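PDB 3QFF: N5-carboxyaminoimidazole ribonucleotide synthetase from Bacillus anthracis, which uses ATP and bicarbonate to carboxylate aminoimidazole ribonucleotide, giving N5-carboxyaminoimidazole ribonucleotide in purine biosynthesis. Local coordinates for residues Y81-N85 and L107-Q111; F114-N118 and T129-V133; P149-T155 and E184-W190. One frame throughout, in Å; residues are numbered along the deposited sequence.

Contact 1 (Y81-N85 and L107-Q111)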
loop_
_atom_site.group_PDB
_atom_site.type_symbol
_atom_site.label_atom_id
_atom_site.label_comp_id
_atom_site.label_asym_id
_atom_site.label_seq_id
_atom_site.Cartn_x
_atom_site.Cartn_y
_atom_site.Cartn_z
ATOM N N TYR A 81 -8.062 10.528 -14.797
ATOM C CA TYR A 81 -8.980 9.560 -15.395
ATOM C C TYR A 81 -8.383 8.164 -15.420
ATOM O O TYR A 81 -7.168 7.993 -15.569
ATOM C CB TYR A 81 -9.308 9.972 -16.839
ATOM C CG TYR A 81 -8.054 10.101 -17.683
ATOM C CD1 TYR A 81 -7.411 11.331 -17.835
ATOM C CD2 TYR A 81 -7.481 8.976 -18.280
ATOM C CE1 TYR A 81 -6.229 11.439 -18.591
ATOM C CE2 TYR A 81 -6.311 9.070 -19.022
ATOM C CZ TYR A 81 -5.695 10.294 -19.176
ATOM O OH TYR A 81 -4.541 10.358 -19.910
ATOM N N GLU A 82 -9.262 7.173 -15.308
ATOM C CA GLU A 82 -8.947 5.790 -15.654
ATOM C C GLU A 82 -9.590 5.492 -17.008
ATOM O O GLU A 82 -9.004 4.810 -17.860
ATOM C CB GLU A 82 -9.512 4.839 -14.595
ATOM C CG GLU A 82 -10.016 3.514 -15.185
ATOM C CD GLU A 82 -10.830 2.714 -14.215
ATOM O OE1 GLU A 82 -12.069 2.671 -14.372
ATOM O OE2 GLU A 82 -10.225 2.122 -13.305
ATOM N N PHE A 83 -10.805 6.006 -17.191
ATOM C CA PHE A 83 -11.541 5.806 -18.430
ATOM C C PHE A 83 -10.969 6.742 -19.483
ATOM O O PHE A 83 -10.837 7.943 -19.250
ATOM C CB PHE A 83 -13.036 6.041 -18.225
ATOM C CG PHE A 83 -13.854 5.869 -19.484
ATOM C CD1 PHE A 83 -14.399 6.985 -20.133
ATOM C CD2 PHE A 83 -14.054 4.600 -20.035
ATOM C CE1 PHE A 83 -15.154 6.836 -21.311
ATOM C CE2 PHE A 83 -14.806 4.440 -21.216
ATOM C CZ PHE A 83 -15.357 5.565 -21.849
ATOM N N GLU A 84 -10.608 6.170 -20.628
ATOM C CA GLU A 84 -9.847 6.882 -21.649
ATOM C C GLU A 84 -10.709 7.516 -22.745
ATOM O O GLU A 84 -10.310 8.523 -23.343
ATOM C CB GLU A 84 -8.820 5.952 -22.288
ATOM C CG GLU A 84 -7.630 5.630 -21.405
ATOM C CD GLU A 84 -6.829 4.465 -21.943
ATOM O OE1 GLU A 84 -5.699 4.692 -22.407
ATOM O OE2 GLU A 84 -7.329 3.320 -21.910
ATOM N N ASN A 85 -11.883 6.943 -22.997
ATOM C CA ASN A 85 -12.702 7.379 -24.121
ATOM C C ASN A 85 -13.617 8.568 -23.788
ATOM O O ASN A 85 -14.791 8.575 -24.126
ATOM C CB ASN A 85 -13.477 6.196 -24.733
ATOM C CG ASN A 85 -14.035 6.518 -26.121
ATOM O OD1 ASN A 85 -13.379 7.171 -26.935
ATOM N ND2 ASN A 85 -15.266 6.073 -26.383
ATOM N N LEU A 107 -3.768 12.037 -24.497
ATOM C CA LEU A 107 -4.899 11.118 -24.546
ATOM C C LEU A 107 -5.464 11.002 -25.971
ATOM O O LEU A 107 -5.667 9.887 -26.465
ATOM C CB LEU A 107 -5.975 11.521 -23.523
ATOM C CG LEU A 107 -7.180 10.595 -23.292
ATOM C CD1 LEU A 107 -6.768 9.181 -22.903
ATOM C CD2 LEU A 107 -8.087 11.192 -22.217
ATOM N N SER A 108 -5.668 12.132 -26.649
ATOM C CA SER A 108 -6.201 12.113 -28.020
ATOM C C SER A 108 -5.313 11.345 -29.016
ATOM O O SER A 108 -5.815 10.597 -29.861
ATOM C CB SER A 108 -6.499 13.528 -28.529
ATOM O OG SER A 108 -5.342 14.129 -29.077
ATOM N N LYS A 109 -4.000 11.511 -28.893
ATOM C CA LYS A 109 -3.049 10.782 -29.737
ATOM C C LYS A 109 -3.105 9.253 -29.541
ATOM O O LYS A 109 -3.023 8.493 -30.515
ATOM C CB LYS A 109 -1.627 11.291 -29.494
ATOM C CG LYS A 109 -1.387 12.751 -29.894
ATOM C CD LYS A 109 -0.027 13.214 -29.369
ATOM C CE LYS A 109 0.282 14.660 -29.762
ATOM N NZ LYS A 109 1.643 15.066 -29.250
ATOM N N THR A 110 -3.243 8.806 -28.291
ATOM C CA THR A 110 -3.196 7.365 -27.972
ATOM C C THR A 110 -4.526 6.661 -28.262
ATOM O O THR A 110 -4.621 5.442 -28.169
ATOM C CB THR A 110 -2.828 7.103 -26.492
ATOM O OG1 THR A 110 -3.834 7.673 -25.639
ATOM C CG2 THR A 110 -1.478 7.703 -26.158
ATOM N N GLN A 111 -5.550 7.428 -28.607
ATOM C CA GLN A 111 -6.882 6.859 -28.821
ATOM C C GLN A 111 -7.109 6.305 -30.227
ATOM O O GLN A 111 -8.094 5.609 -30.480
ATOM C CB GLN A 111 -7.952 7.887 -28.436
ATOM C CG GLN A 111 -8.212 7.889 -26.943
ATOM C CD GLN A 111 -8.963 6.646 -26.506
ATOM O OE1 GLN A 111 -10.185 6.552 -26.682
ATOM N NE2 GLN A 111 -8.241 5.681 -25.943
#

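Contact 2 (F114-N118 and T129-V133)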
loop_
_atom_site.group_PDB
_atom_site.type_symbol
_atom_site.label_atom_id
_atom_site.label_comp_id
_atom_site.label_asym_id
_atom_site.label_seq_id
_atom_site.Cartn_x
_atom_site.Cartn_y
_atom_site.Cartn_z
ATOM N N PHE A 114 -3.521 4.777 -35.676
ATOM C CA PHE A 114 -2.788 5.491 -36.725
ATOM C C PHE A 114 -2.153 6.774 -36.198
ATOM O O PHE A 114 -0.958 6.990 -36.374
ATOM C CB PHE A 114 -3.684 5.773 -37.943
ATOM C CG PHE A 114 -2.951 6.402 -39.088
ATOM C CD1 PHE A 114 -2.174 5.623 -39.941
ATOM C CD2 PHE A 114 -3.002 7.773 -39.290
ATOM C CE1 PHE A 114 -1.483 6.204 -41.002
ATOM C CE2 PHE A 114 -2.306 8.362 -40.351
ATOM C CZ PHE A 114 -1.539 7.570 -41.198
ATOM N N THR A 115 -2.945 7.621 -35.544
ATOM C CA THR A 115 -2.412 8.833 -34.910
ATOM C C THR A 115 -1.263 8.486 -33.958
ATOM O O THR A 115 -0.236 9.181 -33.921
ATOM C CB THR A 115 -3.520 9.610 -34.168
ATOM O OG1 THR A 115 -4.621 9.784 -35.059
ATOM C CG2 THR A 115 -3.041 10.979 -33.747
ATOM N N GLU A 116 -1.442 7.389 -33.223
ATOM C CA GLU A 116 -0.486 6.933 -32.221
ATOM C C GLU A 116 0.864 6.592 -32.860
ATOM O O GLU A 116 1.891 7.092 -32.414
ATOM C CB GLU A 116 -1.054 5.727 -31.457
ATOM C CG GLU A 116 -0.188 5.146 -30.344
ATOM C CD GLU A 116 -0.902 4.028 -29.597
ATOM O OE1 GLU A 116 -1.366 3.059 -30.245
ATOM O OE2 GLU A 116 -1.030 4.118 -28.360
ATOM N N LYS A 117 0.850 5.762 -33.904
ATOM C CA LYS A 117 2.080 5.413 -34.624
ATOM C C LYS A 117 2.790 6.619 -35.249
ATOM O O LYS A 117 4.029 6.724 -35.167
ATOM C CB LYS A 117 1.830 4.287 -35.630
ATOM C CG LYS A 117 1.827 2.931 -34.930
ATOM C CD LYS A 117 1.679 1.772 -35.882
ATOM C CE LYS A 117 2.319 0.512 -35.302
ATOM N NZ LYS A 117 1.804 0.189 -33.925
ATOM N N ASN A 118 2.012 7.543 -35.822
ATOM C CA ASN A 118 2.565 8.780 -36.371
ATOM C C ASN A 118 3.285 9.587 -35.303
ATOM O O ASN A 118 4.365 10.125 -35.554
ATOM C CB ASN A 118 1.479 9.681 -36.970
ATOM C CG ASN A 118 0.930 9.163 -38.280
ATOM O OD1 ASN A 118 1.555 8.355 -38.978
ATOM N ND2 ASN A 118 -0.249 9.641 -38.634
ATOM N N THR A 129 6.274 -1.363 -39.698
ATOM C CA THR A 129 5.835 -0.637 -40.870
ATOM C C THR A 129 4.322 -0.848 -41.022
ATOM O O THR A 129 3.794 -1.925 -40.723
ATOM C CB THR A 129 6.681 -1.021 -42.102
ATOM O OG1 THR A 129 6.950 -2.418 -42.069
ATOM C CG2 THR A 129 8.034 -0.331 -42.050
ATOM N N TYR A 130 3.615 0.214 -41.383
ATOM C CA TYR A 130 2.159 0.212 -41.291
ATOM C C TYR A 130 1.544 1.082 -42.378
ATOM O O TYR A 130 2.202 1.989 -42.901
ATOM C CB TYR A 130 1.713 0.697 -39.899
ATOM C CG TYR A 130 2.091 2.145 -39.605
ATOM C CD1 TYR A 130 3.389 2.488 -39.233
ATOM C CD2 TYR A 130 1.149 3.176 -39.723
ATOM C CE1 TYR A 130 3.746 3.820 -38.974
ATOM C CE2 TYR A 130 1.499 4.505 -39.470
ATOM C CZ TYR A 130 2.794 4.817 -39.099
ATOM O OH TYR A 130 3.145 6.133 -38.858
ATOM N N ARG A 131 0.283 0.786 -42.708
ATOM C CA ARG A 131 -0.500 1.564 -43.671
ATOM C C ARG A 131 -1.918 1.780 -43.171
ATOM O O ARG A 131 -2.565 0.852 -42.662
ATOM C CB ARG A 131 -0.587 0.853 -45.032
ATOM C CG ARG A 131 0.727 0.628 -45.753
ATOM C CD ARG A 131 1.386 1.917 -46.222
ATOM N NE ARG A 131 2.598 1.624 -46.986
ATOM C CZ ARG A 131 3.831 1.583 -46.488
ATOM N NH1 ARG A 131 4.061 1.831 -45.200
ATOM N NH2 ARG A 131 4.843 1.296 -47.296
ATOM N N LEU A 132 -2.413 3.003 -43.345
ATOM C CA LEU A 132 -3.806 3.311 -43.028
ATOM C C LEU A 132 -4.721 2.615 -44.036
ATOM O O LEU A 132 -4.440 2.632 -45.235
ATOM C CB LEU A 132 -4.038 4.824 -43.073
ATOM C CG LEU A 132 -5.431 5.320 -42.712
ATOM C CD1 LEU A 132 -5.709 5.096 -41.216
ATOM C CD2 LEU A 132 -5.605 6.798 -43.124
ATOM N N VAL A 133 -5.800 2.003 -43.543
ATOM C CA VAL A 133 -6.779 1.341 -44.408
ATOM C C VAL A 133 -8.181 1.889 -44.133
ATOM O O VAL A 133 -8.787 1.627 -43.077
ATOM C CB VAL A 133 -6.739 -0.213 -44.272
ATOM C CG1 VAL A 133 -7.890 -0.876 -45.053
ATOM C CG2 VAL A 133 -5.393 -0.750 -44.753
#

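Contact 3 (P149-T155 and E184-W190). With ADP (adenosine-5'-diphosphate), chain C.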
loop_
_atom_site.group_PDB
_atom_site.type_symbol
_atom_site.label_atom_id
_atom_site.label_comp_id
_atom_site.label_asym_id
_atom_site.label_seq_id
_atom_site.Cartn_x
_atom_site.Cartn_y
_atom_site.Cartn_z
ATOM N N PRO A 149 3.611 -12.270 -43.540
ATOM C CA PRO A 149 2.393 -12.072 -42.753
ATOM C C PRO A 149 2.169 -10.623 -42.293
ATOM O O PRO A 149 3.103 -9.814 -42.298
ATOM C CB PRO A 149 2.602 -12.995 -41.554
ATOM C CG PRO A 149 4.067 -13.081 -41.394
ATOM C CD PRO A 149 4.669 -12.933 -42.756
ATOM N N SER A 150 0.927 -10.322 -41.909
ATOM C CA SER A 150 0.517 -8.980 -41.497
ATOM C C SER A 150 -0.652 -9.045 -40.534
ATOM O O SER A 150 -1.258 -10.103 -40.346
ATOM C CB SER A 150 0.131 -8.132 -42.711
ATOM O OG SER A 150 1.275 -7.746 -43.450
ATOM N N VAL A 151 -0.962 -7.907 -39.921
ATOM C CA VAL A 151 -2.076 -7.809 -38.996
ATOM C C VAL A 151 -2.925 -6.574 -39.317
ATOM O O VAL A 151 -2.408 -5.454 -39.397
ATOM C CB VAL A 151 -1.592 -7.737 -37.530
ATOM C CG1 VAL A 151 -2.761 -7.852 -36.581
ATOM C CG2 VAL A 151 -0.561 -8.835 -37.246
ATOM N N LEU A 152 -4.222 -6.797 -39.510
ATOM C CA LEU A 152 -5.171 -5.714 -39.692
ATOM C C LEU A 152 -5.874 -5.453 -38.375
ATOM O O LEU A 152 -6.517 -6.342 -37.839
ATOM C CB LEU A 152 -6.199 -6.069 -40.768
ATOM C CG LEU A 152 -7.118 -4.935 -41.234
ATOM C CD1 LEU A 152 -6.324 -3.885 -41.995
ATOM C CD2 LEU A 152 -8.223 -5.511 -42.106
ATOM N N LYS A 153 -5.740 -4.238 -37.855
ATOM C CA LYS A 153 -6.399 -3.859 -36.606
ATOM C C LYS A 153 -7.246 -2.614 -36.839
ATOM O O LYS A 153 -6.899 -1.787 -37.678
ATOM C CB LYS A 153 -5.371 -3.567 -35.504
ATOM C CG LYS A 153 -4.097 -4.393 -35.563
ATOM C CD LYS A 153 -3.242 -4.171 -34.313
ATOM C CE LYS A 153 -1.813 -4.631 -34.563
ATOM N NZ LYS A 153 -0.840 -4.010 -33.615
ATOM N N THR A 154 -8.351 -2.484 -36.103
ATOM C CA THR A 154 -9.150 -1.258 -36.152
ATOM C C THR A 154 -8.371 -0.130 -35.475
ATOM O O THR A 154 -7.651 -0.370 -34.509
ATOM C CB THR A 154 -10.517 -1.407 -35.449
ATOM O OG1 THR A 154 -10.314 -1.713 -34.062
ATOM C CG2 THR A 154 -11.356 -2.500 -36.099
ATOM N N THR A 155 -8.513 1.093 -35.980
ATOM C CA THR A 155 -7.774 2.233 -35.429
ATOM C C THR A 155 -8.295 2.670 -34.060
ATOM O O THR A 155 -7.545 3.214 -33.257
ATOM C CB THR A 155 -7.775 3.455 -36.378
ATOM O OG1 THR A 155 -9.119 3.773 -36.755
ATOM C CG2 THR A 155 -6.943 3.182 -37.629
ATOM N N GLU A 184 -12.519 1.699 -39.823
ATOM C CA GLU A 184 -11.215 2.200 -40.216
ATOM C C GLU A 184 -10.146 1.370 -39.517
ATOM O O GLU A 184 -10.227 1.121 -38.306
ATOM C CB GLU A 184 -11.060 3.666 -39.821
ATOM C CG GLU A 184 -9.702 4.255 -40.203
ATOM C CD GLU A 184 -9.489 5.655 -39.662
ATOM O OE1 GLU A 184 -9.558 6.615 -40.465
ATOM O OE2 GLU A 184 -9.252 5.793 -38.436
ATOM N N CYS A 185 -9.150 0.969 -40.294
ATOM C CA CYS A 185 -8.102 0.071 -39.845
ATOM C C CYS A 185 -6.683 0.544 -40.158
ATOM O O CYS A 185 -6.450 1.534 -40.866
ATOM C CB CYS A 185 -8.323 -1.313 -40.462
ATOM S SG CYS A 185 -9.808 -2.143 -39.850
ATOM N N ILE A 186 -5.736 -0.194 -39.598
ATOM C CA ILE A 186 -4.345 -0.078 -39.933
ATOM C C ILE A 186 -3.858 -1.497 -40.240
ATOM O O ILE A 186 -4.273 -2.447 -39.584
ATOM C CB ILE A 186 -3.555 0.574 -38.747
ATOM C CG1 ILE A 186 -2.139 0.945 -39.147
ATOM C CG2 ILE A 186 -3.548 -0.316 -37.485
ATOM C CD1 ILE A 186 -1.347 1.526 -37.968
ATOM N N LEU A 187 -3.009 -1.638 -41.248
ATOM C CA LEU A 187 -2.321 -2.900 -41.481
ATOM C C LEU A 187 -0.853 -2.740 -41.119
ATOM O O LEU A 187 -0.199 -1.808 -41.586
ATOM C CB LEU A 187 -2.451 -3.355 -42.935
ATOM C CG LEU A 187 -1.930 -4.773 -43.252
ATOM C CD1 LEU A 187 -3.001 -5.797 -42.964
ATOM C CD2 LEU A 187 -1.478 -4.892 -44.702
ATOM N N GLU A 188 -0.348 -3.658 -40.295
ATOM C CA GLU A 188 1.046 -3.639 -39.847
ATOM C C GLU A 188 1.806 -4.874 -40.311
ATOM O O GLU A 188 1.251 -5.978 -40.309
ATOM C CB GLU A 188 1.116 -3.616 -38.326
ATOM C CG GLU A 188 0.455 -2.432 -37.645
ATOM C CD GLU A 188 0.575 -2.517 -36.132
ATOM O OE1 GLU A 188 -0.154 -1.781 -35.438
ATOM O OE2 GLU A 188 1.383 -3.338 -35.634
ATOM N N LYS A 189 3.073 -4.691 -40.676
ATOM C CA LYS A 189 3.978 -5.819 -40.901
ATOM C C LYS A 189 4.089 -6.661 -39.644
ATOM O O LYS A 189 4.173 -6.134 -38.536
ATOM C CB LYS A 189 5.373 -5.349 -41.311
ATOM C CG LYS A 189 5.726 -5.587 -42.764
ATOM C CD LYS A 189 7.138 -5.105 -43.063
ATOM C CE LYS A 189 7.343 -4.846 -44.554
ATOM N NZ LYS A 189 8.193 -3.645 -44.790
ATOM N N TRP A 190 4.070 -7.976 -39.827
ATOM C CA TRP A 190 4.286 -8.913 -38.736
ATOM C C TRP A 190 5.707 -8.759 -38.216
ATOM O O TRP A 190 6.670 -8.821 -38.984
ATOM C CB TRP A 190 4.057 -10.347 -39.217
ATOM C CG TRP A 190 4.228 -11.396 -38.159
ATOM C CD1 TRP A 190 5.354 -12.144 -37.908
ATOM C CD2 TRP A 190 3.239 -11.829 -37.217
ATOM N NE1 TRP A 190 5.123 -13.008 -36.861
ATOM C CE2 TRP A 190 3.833 -12.840 -36.421
ATOM C CE3 TRP A 190 1.908 -11.462 -36.968
ATOM C CZ2 TRP A 190 3.143 -13.484 -35.386
ATOM C CZ3 TRP A 190 1.220 -12.105 -35.938
ATOM C CH2 TRP A 190 1.841 -13.105 -35.160
HETATM P PB ADP C . -4.659 -4.800 -28.284
HETATM O O1B ADP C . -5.969 -5.536 -28.446
HETATM O O2B ADP C . -4.814 -3.296 -28.356
HETATM O O3B ADP C . -3.836 -5.293 -27.117
HETATM P PA ADP C . -2.227 -5.150 -29.857
HETATM O O1A ADP C . -1.502 -5.005 -28.535
HETATM O O2A ADP C . -1.923 -4.207 -30.998
HETATM O O3A ADP C . -3.834 -5.186 -29.630
HETATM O "O5'" ADP C . -1.931 -6.627 -30.416
HETATM C "C5'" ADP C . -2.407 -7.768 -29.704
HETATM C "C4'" ADP C . -1.392 -8.894 -29.821
HETATM O "O4'" ADP C . -1.190 -9.206 -31.201
HETATM C "C3'" ADP C . -0.035 -8.498 -29.260
HETATM O "O3'" ADP C . 0.116 -8.947 -27.910
HETATM C "C2'" ADP C . 0.961 -9.156 -30.194
HETATM O "O2'" ADP C . 1.366 -10.420 -29.660
HETATM C "C1'" ADP C . 0.200 -9.392 -31.489
HETATM N N9 ADP C . 0.643 -8.420 -32.527
HETATM C C8 ADP C . 0.090 -7.212 -32.769
HETATM N N7 ADP C . 0.726 -6.572 -33.783
HETATM C C5 ADP C . 1.711 -7.378 -34.214
HETATM C C6 ADP C . 2.764 -7.313 -35.260
HETATM N N6 ADP C . 2.889 -6.230 -36.068
HETATM N N1 ADP C . 3.596 -8.378 -35.375
HETATM C C2 ADP C . 3.490 -9.461 -34.582
HETATM N N3 ADP C . 2.561 -9.583 -33.617
HETATM C C4 ADP C . 1.655 -8.596 -33.387
#

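Contact 1 (Y81-N85 and L107-Q111)
Leu107 reaches from the helix into the bend formed by Tyr81 and Glu84, and its course from CB outward illustrates how one branched side chain can serve a ring and a backbone carbonyl together. At the root, Leu107 CB passes 4.1 Å from Tyr81 OH, at the phenol end of the ring. One atom farther, Leu107 CG lies against the backbone oxygen of Glu84. With CG opposite the backbone N (chi1 -173°), the fork of the leucine opens toward the other segment and its two methyls divide the work. Leu107 CD2 settles over one face of the Tyr81 ring, 4.1 Å from the centroid and 15° off the ring normal, a CH-pi contact. Leu107 CD1 lies 3.9 Å from Tyr81 CE2 and, about a right angle round from it, meets Glu84 CB at the same distance. The same methyl approaches Glu84 O at 3.6 Å, so the turn of the chain after Tyr81 is packed against carbon.

Gln111, a turn farther on, extends this surface with a chain bent at chi2 (-72°). Gln111 CD lies 3.9 Å from Glu84 O, and the ends of Gln111 and Asn85 come near each other at the margin of the contact. Glu84 lends mainly its aliphatic part, since its carboxylate forms a salt bridge with Arg278.

Tyr81 ends strand 78-81, an outer strand of the parallel Rossmann-like sheet of the preATP-grasp domain. The carboxylate of the neighbouring Glu82 accepts hydrogen bonds from the backbone N-H groups of Gly23 and Gly26, just after strand 16-20. Pro277 touches both Tyr81 and Glu84, while Leu91 of helix 88-97 packs on Leu107. The contact thus joins the end of outer strand 78-81 to helix 105-110, with helix 88-97 alongside.

Contact 2 (F114-N118 and T129-V133)
Phe114 and Leu132 bring the two backbones nearest, their CA atoms 6.7 Å apart, where the helix segment 114-118 runs roughly antiparallel to strand 130-133. The axes of these short pieces approach to 9.9 Å and make an angle of 149°. By the level of Lys117 and Tyr130 the backbones have separated further, and the large phenol ring fills the widening interval.

The Tyr130 ring is used on a face and at its rim. Lys117 lies across the face: its CB is 3.9 Å from the Tyr130 ring centroid, 19° off the normal, and its CD runs on over Tyr130 CG. The lysine and the tyrosine pass each other in opposite senses, and a bend at the last lysine torsion turns the amine away to a salt bridge with Glu188. At the rim of the same ring, near its plane, Phe114 CE1 meets Tyr130 CE2 at 3.8 Å, the two aromatic planes 69° apart. The phenol oxygen also ends at the helix, where Tyr130 OH lies 2.7 Å from Asn118 OD1; Glu121 is a second acceptor within reach of its single proton.

The Phe114 ring has two chemically different neighbours. Leu132 CD1 sits over one face, 4.1 Å from the centroid of the Phe114 ring, and Leu132 CB touches Phe114 CE1 at 3.6 Å. Asn118 OD1, the oxygen that also faces the phenol, lies on the opposite side, offset toward the rim.

Strand 130-133 is an outermost strand of a four-stranded antiparallel sheet, and its Tyr130 also packs on Ile186 of the adjacent strand. A helix laid against this small sheet, with a lysine directed toward the nucleotide site, is consistent with one lobe of an ATP-grasp fold, in which the nucleotide lies between two alpha+beta lobes.

Contact 3 (P149-T155 and E184-W190)
Lys153 places one amine between a carboxylate and the nucleotide, an unusually dense convergence of partners. Its NZ forms a salt bridge with Glu188, 3.0 Å from OE1, although the separate hydrogen bonds to the two carboxylate oxygens are weak. The same NZ donates to ADP N7 at 3.0 Å and to the alpha-phosphate oxygen O2A at 2.8 Å; the lysine, extended beyond CG, thereby spans base and phosphate. Glu188 in turn accepts from the adenine amino group through OE2, while a second positive charge, from Lys117, lies on its OE1, so the charges probably steady one another.

The adenine edge is read by the backbone as well: ADP N6 donates to Lys189 O at 2.8 Å. Trp190 lays one face of its indole against ADP C2, while Val151 CG2 meets its edge at CE3, 3.6 Å away.

Beneath this site the strands pair antiparallel. Val151 with Glu188 and Lys153 with Ile186 are hydrogen-bonded pairs, the latter with Ile186 N 2.8 Å from Lys153 O. Past the strand end, Thr155 OG1 donates to the anti lone pair of Glu184 OE2 at 2.6 Å.

Strand 185-189 is flanked by 130-133, and strand 150-154 by 164-167. Leu152 and Leu187 occupy the face turned from ADP, where Leu152 meets helix 173-182.

In the fold
The three contacts follow one another along the chain and pass from the preATP-grasp domain to the nucleotide site. Contact 3 is the buried one, contact 1 is partly buried and contact 2 lies at the surface. Contacts 2 and 3 share a sheet, strands 130-133 and 185-189 being neighbours in it, with centres 9 Å apart. Contact 1 meets contact 2 through consecutive helices, Lys109 and Thr110 packing against Glu116. Chemistry changes with place: aliphatic packing on a ring in contact 1, ring packing with a polar rim in contact 2, backbone ladder and charge in contact 3. Lys117 and Glu188 tie the last two together beside ADP.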